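Local coordinates for periplasmic His/Glu/Gln/Arg/opine family-binding protein (Silicibacter pomeroyi, PDB 3I6V), which binds lysine between its two lobes and probably serves an ABC transporter as a periplasmic amino acid-binding component, at residues Asp54-Asn59 against Gly63-Ile68; Ala70-Thr75 against Ile82-Asn87; Val180-Arg185 against Gly193-Ala198. All blocks are in the same frame, centred on the assembly; numbering follows the deposited sequence.

All three contacts lie in the same lobe, on neighbouring elements. Contact 3, residues 180-185 against 193-198, is fully buried and purely apolar across its segments: a methionine methyl on a phenylalanine face. Contacts 1 and 2 are only partly buried. Contact 1 ties helix 56-61 to the chain leading into strand 67-68, with two hydrogen bonds beside isoleucine packing. Contact 2 has no hydrogen bond between its segments, yet its 70-75 loop grips the bound lysine and its 82-87 segment the sodium ion. Ile56 and Ile57 of contact 1 pack on Met72 of contact 2, Ile68 bonds the backbone of Gly183 in contact 3, and strands 83-89 and 180-184 pair to join contacts 2 and 3.

Contact 1: residues Asp54-Asn59 against Gly63-Ile68; sequences DSIIPN and GNYDTI
Asn59 and Asn64 meet where helix 56-61 ends in a Schellman motif, with Gly63 leaving the helix at positive phi (89°). Asn64 N donates to Asn59 O at 2.9 Å. The same oxygen lies over one face of the Tyr65 ring, 4.0 Å above its plane and offset toward the rim. With its CG between backbone N and carbonyl carbon (chi1 35°), Tyr65 reaches across to the helix, where its hydroxyl donates to Ile56 O at 2.7 Å. That donor comes from the side of the carbonyl, at a C=O...O angle of 108°, and Tyr65 OH also rests 3.2 Å from Asn59 CB. Beside the phenol end the contact turns apolar: Ile68 CD1 lies 3.4 Å from Ile56 O, the oxygen that takes the tyrosine's bond, and 3.9 Å from Ile57 CG1, while Ile56 CG1 sits 4.1 Å from Ile68 CG1. The amide of Asn59 is held by Asn51, which also bonds Ser55 OG. Leu60 of the helix touches both Tyr65 and Ile68, and strand 67-68 pairs with strand 7-11, while Ile68 also bonds the backbone of Gly183 in strand 180-184.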
loop_
_atom_site.group_PDB
_atom_site.type_symbol
_atom_site.label_atom_id
_atom_site.label_comp_id
_atom_site.label_asym_id
_atom_site.label_seq_id
_atom_site.Cartn_x
_atom_site.Cartn_y
_atom_site.Cartn_z
ATOM N N ASP A 54 -6.438 -7.422 6.653
ATOM C CA ASP A 54 -7.874 -7.495 7.005
ATOM C C ASP A 54 -8.201 -6.846 8.343
ATOM O O ASP A 54 -9.257 -6.210 8.509
ATOM C CB ASP A 54 -8.371 -8.953 7.048
ATOM C CG ASP A 54 -8.314 -9.637 5.678
ATOM O OD1 ASP A 54 -7.970 -8.955 4.688
ATOM O OD2 ASP A 54 -8.598 -10.874 5.579
ATOM N N SER A 55 -7.290 -6.961 9.294
ATOM C CA SER A 55 -7.586 -6.462 10.623
ATOM C C SER A 55 -6.649 -5.289 11.024
ATOM O O SER A 55 -6.595 -4.942 12.188
ATOM C CB SER A 55 -7.448 -7.637 11.631
ATOM O OG SER A 55 -6.106 -8.138 11.600
ATOM N N ILE A 56 -5.921 -4.685 10.074
ATOM C CA ILE A 56 -4.897 -3.688 10.430
ATOM C C ILE A 56 -5.511 -2.406 11.022
ATOM O O ILE A 56 -4.915 -1.776 11.909
ATOM C CB ILE A 56 -3.920 -3.398 9.244
ATOM C CG1 ILE A 56 -2.600 -2.830 9.756
ATOM C CG2 ILE A 56 -4.613 -2.541 8.109
ATOM C CD1 ILE A 56 -1.430 -3.019 8.749
ATOM N N ILE A 57 -6.706 -2.040 10.565
ATOM C CA ILE A 57 -7.386 -0.888 11.137
ATOM C C ILE A 57 -7.966 -1.213 12.532
ATOM O O ILE A 57 -7.659 -0.504 13.476
ATOM C CB ILE A 57 -8.405 -0.240 10.176
ATOM C CG1 ILE A 57 -7.665 0.488 9.035
ATOM C CG2 ILE A 57 -9.307 0.762 10.943
ATOM C CD1 ILE A 57 -8.626 1.223 8.013
ATOM N N PRO A 58 -8.801 -2.271 12.668
ATOM C CA PRO A 58 -9.335 -2.547 14.037
ATOM C C PRO A 58 -8.245 -2.767 15.076
ATOM O O PRO A 58 -8.389 -2.319 16.217
ATOM C CB PRO A 58 -10.166 -3.843 13.867
ATOM C CG PRO A 58 -10.346 -4.053 12.420
ATOM C CD PRO A 58 -9.469 -3.073 11.629
ATOM N N ASN A 59 -7.140 -3.407 14.688
ATOM C CA ASN A 59 -6.049 -3.632 15.646
ATOM C C ASN A 59 -5.235 -2.377 16.021
ATOM O O ASN A 59 -4.634 -2.340 17.106
ATOM C CB ASN A 59 -5.168 -4.815 15.207
ATOM C CG ASN A 59 -5.924 -6.155 15.296
ATOM O OD1 ASN A 59 -7.040 -6.208 15.809
ATOM N ND2 ASN A 59 -5.309 -7.224 14.815
ATOM N N GLY A 63 -5.405 -0.718 20.035
ATOM C CA GLY A 63 -4.166 -0.412 20.716
ATOM C C GLY A 63 -3.058 -1.444 20.608
ATOM O O GLY A 63 -2.116 -1.378 21.386
ATOM N N ASN A 64 -3.130 -2.365 19.635
ATOM C CA ASN A 64 -2.030 -3.316 19.386
ATOM C C ASN A 64 -0.735 -2.678 18.900
ATOM O O ASN A 64 0.358 -3.246 19.074
ATOM C CB ASN A 64 -2.425 -4.403 18.385
ATOM C CG ASN A 64 -3.531 -5.320 18.899
ATOM O OD1 ASN A 64 -4.239 -5.002 19.850
ATOM N ND2 ASN A 64 -3.700 -6.460 18.228
ATOM N N TYR A 65 -0.854 -1.516 18.251
ATOM C CA TYR A 65 0.292 -0.739 17.801
ATOM C C TYR A 65 -0.232 0.689 17.632
ATOM O O TYR A 65 -1.418 0.947 17.901
ATOM C CB TYR A 65 0.900 -1.278 16.478
ATOM C CG TYR A 65 -0.146 -1.835 15.556
ATOM C CD1 TYR A 65 -0.540 -3.173 15.661
ATOM C CD2 TYR A 65 -0.789 -1.020 14.607
ATOM C CE1 TYR A 65 -1.541 -3.703 14.842
ATOM C CE2 TYR A 65 -1.805 -1.552 13.760
ATOM C CZ TYR A 65 -2.169 -2.884 13.892
ATOM O OH TYR A 65 -3.149 -3.449 13.115
ATOM N N ASP A 66 0.631 1.597 17.185
ATOM C CA ASP A 66 0.289 3.021 17.228
ATOM C C ASP A 66 0.160 3.713 15.888
ATOM O O ASP A 66 -0.370 4.833 15.836
ATOM C CB ASP A 66 1.300 3.780 18.099
ATOM C CG ASP A 66 1.443 3.151 19.482
ATOM O OD1 ASP A 66 0.415 2.956 20.170
ATOM O OD2 ASP A 66 2.582 2.789 19.847
ATOM N N THR A 67 0.677 3.110 14.830
ATOM C CA THR A 67 0.537 3.685 13.497
ATOM C C THR A 67 0.280 2.587 12.474
ATOM O O THR A 67 0.600 1.405 12.724
ATOM C CB THR A 67 1.809 4.453 13.034
ATOM O OG1 THR A 67 2.843 3.497 12.722
ATOM C CG2 THR A 67 2.323 5.419 14.092
ATOM N N ILE A 68 -0.291 2.965 11.334
ATOM C CA ILE A 68 -0.318 2.077 10.165
ATOM C C ILE A 68 0.548 2.709 9.090
ATOM O O ILE A 68 0.299 3.847 8.712
ATOM C CB ILE A 68 -1.749 1.868 9.642
ATOM C CG1 ILE A 68 -2.585 1.129 10.690
ATOM C CG2 ILE A 68 -1.744 1.088 8.306
ATOM C CD1 ILE A 68 -4.087 1.086 10.325
#

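Contact 2: residues Ala70-Thr75 against Ile82-Asn87; sequences AGMSIT and IDFTQN. With NA (sodium ion), chain C; LYS (lysine), chain B.
Phe84 lays its ring against the backbone of the 70-75 loop, and nearly every carbon of its side chain finds a partner there. Phe84 CB starts the contact 3.8 Å from Ile74 CG1, which also touches CG and CD2. On the other flank Phe84 CD1 meets the second branch of the isoleucine, Ile74 CG2, at 3.9 Å. The two side chains slide past each other in opposite directions, and the ring lies flat against the main chain of Ile74: its CA stands 3.9 Å from the Phe84 ring centroid and only 6° off the normal, a CH-pi contact over the centre of the face. Farther out, CE1 lies near Thr75 N, and Phe84 CE2 touches Met72 SD at 3.9 Å in an oblique Met-aromatic contact, with Met72 CG at the edge in the ring plane. The tip, Phe84 CZ, ends 3.6 Å from Ser73 O, a carbonyl that accepts a hydrogen bond from Arg78.

The loop packed in this way is part of the ligand site of this family 3 solute-binding protein. Ser73 N donates to the carboxylate O of the bound lysine at 2.8 Å in a nearly straight bond (164°). The alpha-amino N of that lysine donates to Gly71 O at 3.0 Å, and it bonds Ser73 OG as well. Replacing Phe84 by an alanine removes the ring face against Ile74 CA and the partner of Met72 SD, and the lysine-binding loop is likely to be less firmly placed.

Ile74 CD1 continues past the ring to Thr85 O and Asn87 N, near the corner where the strand turns at Gln86. At the other end, Ile82 O and Asp83 OD1 bind the sodium ion, completed by Asp79 and Glu186, while Ile82 CD1 touches Met72 SD at 4.0 Å.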
loop_
_atom_site.group_PDB
_atom_site.type_symbol
_atom_site.label_atom_id
_atom_site.label_comp_id
_atom_site.label_asym_id
_atom_site.label_seq_id
_atom_site.Cartn_x
_atom_site.Cartn_y
_atom_site.Cartn_z
ATOM N N ALA A 70 1.629 1.148 5.651
ATOM C CA ALA A 70 1.334 -0.131 4.994
ATOM C C ALA A 70 0.688 0.112 3.636
ATOM O O ALA A 70 -0.305 -0.536 3.286
ATOM C CB ALA A 70 0.385 -1.000 5.901
ATOM N N GLY A 71 1.241 1.056 2.879
ATOM C CA GLY A 71 0.721 1.409 1.540
ATOM C C GLY A 71 -0.766 1.758 1.507
ATOM O O GLY A 71 -1.431 1.508 0.508
ATOM N N MET A 72 -1.275 2.348 2.591
ATOM C CA MET A 72 -2.732 2.592 2.762
ATOM C C MET A 72 -3.073 3.968 2.175
ATOM O O MET A 72 -2.538 4.965 2.647
ATOM C CB MET A 72 -3.117 2.590 4.252
ATOM C CG MET A 72 -4.680 2.742 4.550
ATOM S SD MET A 72 -5.137 2.575 6.285
ATOM C CE MET A 72 -5.233 0.804 6.358
ATOM N N SER A 73 -3.947 3.998 1.170
ATOM C CA SER A 73 -4.429 5.245 0.604
ATOM C C SER A 73 -5.284 6.017 1.587
ATOM O O SER A 73 -6.105 5.436 2.327
ATOM C CB SER A 73 -5.275 4.966 -0.640
ATOM O OG SER A 73 -4.437 4.463 -1.687
ATOM N N ILE A 74 -5.098 7.329 1.580
ATOM C CA ILE A 74 -5.923 8.229 2.389
ATOM C C ILE A 74 -7.312 8.273 1.731
ATOM O O ILE A 74 -7.398 8.584 0.559
ATOM C CB ILE A 74 -5.320 9.627 2.397
ATOM C CG1 ILE A 74 -4.014 9.633 3.175
ATOM C CG2 ILE A 74 -6.296 10.649 3.092
ATOM C CD1 ILE A 74 -3.073 10.823 2.788
ATOM N N THR A 75 -8.384 7.915 2.449
ATOM C CA THR A 75 -9.734 8.024 1.883
ATOM C C THR A 75 -10.708 8.566 2.928
ATOM O O THR A 75 -10.465 8.460 4.146
ATOM C CB THR A 75 -10.315 6.689 1.413
ATOM O OG1 THR A 75 -10.624 5.894 2.571
ATOM C CG2 THR A 75 -9.325 5.938 0.491
ATOM N N ILE A 82 -10.258 6.417 11.544
ATOM C CA ILE A 82 -8.880 6.747 11.908
ATOM C C ILE A 82 -8.526 8.109 11.316
ATOM O O ILE A 82 -9.319 8.632 10.532
ATOM C CB ILE A 82 -7.858 5.667 11.369
ATOM C CG1 ILE A 82 -7.911 5.582 9.851
ATOM C CG2 ILE A 82 -8.128 4.282 12.022
ATOM C CD1 ILE A 82 -6.703 4.803 9.216
ATOM N N ASP A 83 -7.344 8.639 11.645
ATOM C CA ASP A 83 -6.841 9.891 11.065
ATOM C C ASP A 83 -5.542 9.653 10.293
ATOM O O ASP A 83 -4.726 8.819 10.682
ATOM C CB ASP A 83 -6.568 10.922 12.164
ATOM C CG ASP A 83 -7.819 11.726 12.576
ATOM O OD1 ASP A 83 -8.925 11.615 11.971
ATOM O OD2 ASP A 83 -7.695 12.467 13.574
ATOM N N PHE A 84 -5.353 10.380 9.204
ATOM C CA PHE A 84 -4.151 10.198 8.359
ATOM C C PHE A 84 -3.186 11.385 8.482
ATOM O O PHE A 84 -3.628 12.522 8.690
ATOM C CB PHE A 84 -4.555 10.070 6.893
ATOM C CG PHE A 84 -5.212 8.759 6.543
ATOM C CD1 PHE A 84 -6.598 8.667 6.482
ATOM C CD2 PHE A 84 -4.433 7.631 6.227
ATOM C CE1 PHE A 84 -7.232 7.464 6.142
ATOM C CE2 PHE A 84 -5.042 6.414 5.866
ATOM C CZ PHE A 84 -6.438 6.325 5.824
ATOM N N THR A 85 -1.884 11.122 8.352
ATOM C CA THR A 85 -0.904 12.173 8.033
ATOM C C THR A 85 -1.169 12.641 6.616
ATOM O O THR A 85 -1.993 12.055 5.917
ATOM C CB THR A 85 0.574 11.625 8.090
ATOM O OG1 THR A 85 0.765 10.606 7.086
ATOM C CG2 THR A 85 0.903 11.068 9.449
ATOM N N GLN A 86 -0.440 13.661 6.164
ATOM C CA GLN A 86 -0.347 13.968 4.755
ATOM C C GLN A 86 0.201 12.741 4.001
ATOM O O GLN A 86 0.799 11.849 4.617
ATOM C CB GLN A 86 0.636 15.140 4.559
ATOM C CG GLN A 86 2.077 14.765 4.984
ATOM C CD GLN A 86 2.982 15.978 4.966
ATOM O OE1 GLN A 86 3.278 16.543 3.907
ATOM N NE2 GLN A 86 3.388 16.399 6.134
ATOM N N ASN A 87 0.035 12.708 2.681
ATOM C CA ASN A 87 0.590 11.588 1.937
ATOM C C ASN A 87 2.159 11.576 1.970
ATOM O O ASN A 87 2.805 12.616 2.195
ATOM C CB ASN A 87 -0.012 11.428 0.525
ATOM C CG ASN A 87 0.216 12.644 -0.421
ATOM O OD1 ASN A 87 1.254 13.331 -0.407
ATOM N ND2 ASN A 87 -0.755 12.857 -1.291
HETATM NA NA NA C . -10.835 10.478 11.051
HETATM N N LYS B . -3.521 1.738 -1.603
HETATM C CA LYS B . -4.653 0.760 -1.704
HETATM C C LYS B . -5.623 0.930 -0.555
HETATM O O LYS B . -5.317 1.691 0.373
HETATM C CB LYS B . -4.114 -0.692 -1.732
HETATM C CG LYS B . -3.453 -1.164 -0.436
HETATM C CD LYS B . -2.886 -2.613 -0.622
HETATM C CE LYS B . -2.261 -3.204 0.695
HETATM N NZ LYS B . -1.623 -4.588 0.407
HETATM O OXT LYS B . -6.714 0.292 -0.530
#

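Contact 3: residues Val180-Arg185 against Gly193-Ala198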
loop_
_atom_site.group_PDB
_atom_site.type_symbol
_atom_site.label_atom_id
_atom_site.label_comp_id
_atom_site.label_asym_id
_atom_site.label_seq_id
_atom_site.Cartn_x
_atom_site.Cartn_y
_atom_site.Cartn_z
ATOM N N VAL A 180 -0.712 7.527 -0.500
ATOM C CA VAL A 180 -0.502 6.716 0.690
ATOM C C VAL A 180 -0.110 7.630 1.884
ATOM O O VAL A 180 0.711 8.548 1.750
ATOM C CB VAL A 180 0.577 5.632 0.394
ATOM C CG1 VAL A 180 0.825 4.807 1.597
ATOM C CG2 VAL A 180 0.072 4.701 -0.735
ATOM N N GLY A 181 -0.698 7.382 3.045
ATOM C CA GLY A 181 -0.387 8.167 4.244
ATOM C C GLY A 181 -0.377 7.245 5.427
ATOM O O GLY A 181 -0.829 6.094 5.321
ATOM N N MET A 182 0.156 7.719 6.549
ATOM C CA MET A 182 0.166 6.899 7.776
ATOM C C MET A 182 -1.144 7.084 8.474
ATOM O O MET A 182 -1.665 8.230 8.559
ATOM C CB MET A 182 1.282 7.337 8.768
ATOM C CG MET A 182 2.734 7.176 8.268
ATOM S SD MET A 182 4.061 7.818 9.390
ATOM C CE MET A 182 3.398 7.107 10.893
ATOM N N GLY A 183 -1.650 5.995 9.027
ATOM C CA GLY A 183 -2.883 6.024 9.792
ATOM C C GLY A 183 -2.564 5.987 11.279
ATOM O O GLY A 183 -1.627 5.316 11.705
ATOM N N LEU A 184 -3.318 6.741 12.071
ATOM C CA LEU A 184 -3.196 6.725 13.531
ATOM C C LEU A 184 -4.567 6.819 14.164
ATOM O O LEU A 184 -5.526 7.224 13.497
ATOM C CB LEU A 184 -2.390 7.929 14.034
ATOM C CG LEU A 184 -0.917 7.949 13.603
ATOM C CD1 LEU A 184 -0.786 8.811 12.349
ATOM C CD2 LEU A 184 -0.094 8.525 14.747
ATOM N N ARG A 185 -4.649 6.529 15.464
ATOM C CA ARG A 185 -5.934 6.650 16.153
ATOM C C ARG A 185 -6.339 8.123 16.150
ATOM O O ARG A 185 -5.472 9.013 16.171
ATOM C CB ARG A 185 -5.875 6.153 17.610
ATOM C CG ARG A 185 -5.801 4.589 17.781
ATOM C CD ARG A 185 -5.669 4.226 19.304
ATOM N NE ARG A 185 -4.338 4.615 19.826
ATOM C CZ ARG A 185 -3.222 3.907 19.617
ATOM N NH1 ARG A 185 -3.268 2.770 18.909
ATOM N NH2 ARG A 185 -2.059 4.337 20.100
ATOM N N GLY A 193 0.911 14.774 14.564
ATOM C CA GLY A 193 1.597 16.034 14.291
ATOM C C GLY A 193 3.127 15.859 14.189
ATOM O O GLY A 193 3.744 16.452 13.325
ATOM N N LYS A 194 3.721 15.044 15.058
ATOM C CA LYS A 194 5.170 14.711 14.974
ATOM C C LYS A 194 5.526 14.039 13.653
ATOM O O LYS A 194 6.499 14.416 12.969
ATOM C CB LYS A 194 5.607 13.826 16.154
ATOM C CG LYS A 194 5.788 14.598 17.451
ATOM C CD LYS A 194 5.796 13.655 18.665
ATOM C CE LYS A 194 5.993 14.470 19.944
ATOM N NZ LYS A 194 6.363 13.589 21.057
ATOM N N PHE A 195 4.697 13.080 13.243
ATOM C CA PHE A 195 4.929 12.451 11.971
ATOM C C PHE A 195 4.737 13.399 10.829
ATOM O O PHE A 195 5.498 13.341 9.872
ATOM C CB PHE A 195 4.122 11.171 11.800
ATOM C CG PHE A 195 4.719 10.023 12.527
ATOM C CD1 PHE A 195 4.105 9.509 13.649
ATOM C CD2 PHE A 195 5.951 9.493 12.105
ATOM C CE1 PHE A 195 4.689 8.427 14.356
ATOM C CE2 PHE A 195 6.530 8.434 12.781
ATOM C CZ PHE A 195 5.896 7.893 13.903
ATOM N N ASP A 196 3.718 14.260 10.918
ATOM C CA ASP A 196 3.500 15.230 9.849
ATOM C C ASP A 196 4.693 16.188 9.685
ATOM O O ASP A 196 5.112 16.484 8.560
ATOM C CB ASP A 196 2.180 16.001 10.051
ATOM C CG ASP A 196 1.017 15.403 9.228
ATOM O OD1 ASP A 196 -0.130 15.415 9.730
ATOM O OD2 ASP A 196 1.252 14.932 8.090
ATOM N N ALA A 197 5.196 16.679 10.815
ATOM C CA ALA A 197 6.346 17.572 10.803
ATOM C C ALA A 197 7.569 16.834 10.229
ATOM O O ALA A 197 8.304 17.400 9.444
ATOM C CB ALA A 197 6.629 18.117 12.215
ATOM N N ALA A 198 7.759 15.559 10.570
ATOM C CA ALA A 198 8.868 14.788 9.962
ATOM C C ALA A 198 8.720 14.573 8.452
ATOM O O ALA A 198 9.686 14.741 7.675
ATOM C CB ALA A 198 9.078 13.452 10.717
#
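Met182 runs extended from its backbone to SD and then bends at its last torsion (chi3 46°), which folds the terminal methyl onto the ring of Phe195. The phenylalanine sets its CG anti to the carbonyl carbon, which sends the ring toward the strand, and a chi2 of 109° turns its face to Met182. Met182 CE stands 3.5 Å from the Phe195 ring centroid and 9° off the normal, so the methyl sits squarely on the ring in a CH-pi contact. The nearest ring atom to Met182 CE is Phe195 CG at 3.6 Å, and the other five ring carbons are hardly farther. Met182 SD follows at a slant, 4.2 Å from the same Phe195 centroid, with Phe195 CD2 at 3.7 Å, so this is a Met-aromatic contact as well. The two side chains cross at about a right angle, methyl end against ring face, and Met182 SD also comes within 4.1 Å of Phe195 CB.

Strand 180-184 pairs antiparallel with strand 83-89, and helix 189-204 packs against this sheet in the lobe that holds both ends of the chain, as in other periplasmic binding proteins. Met182 and Leu184, two positions apart on the strand, both point toward the helix. Leu184 adds a looser contact, its CD2 lying 4.5 Å from Phe195 CD1 at an oblique position. All three of these side chains are buried.

Around them, Thr67 of strand 67-68 touches Met182, Leu184 and Phe195, while Leu38 of helix 30-42 packs on Met182 and Phe195. A polar bond joins Asp196 of the helix to Gln86 N, at the corner of the paired strand. Met182 N is itself bonded to Thr85 OG1 on that strand.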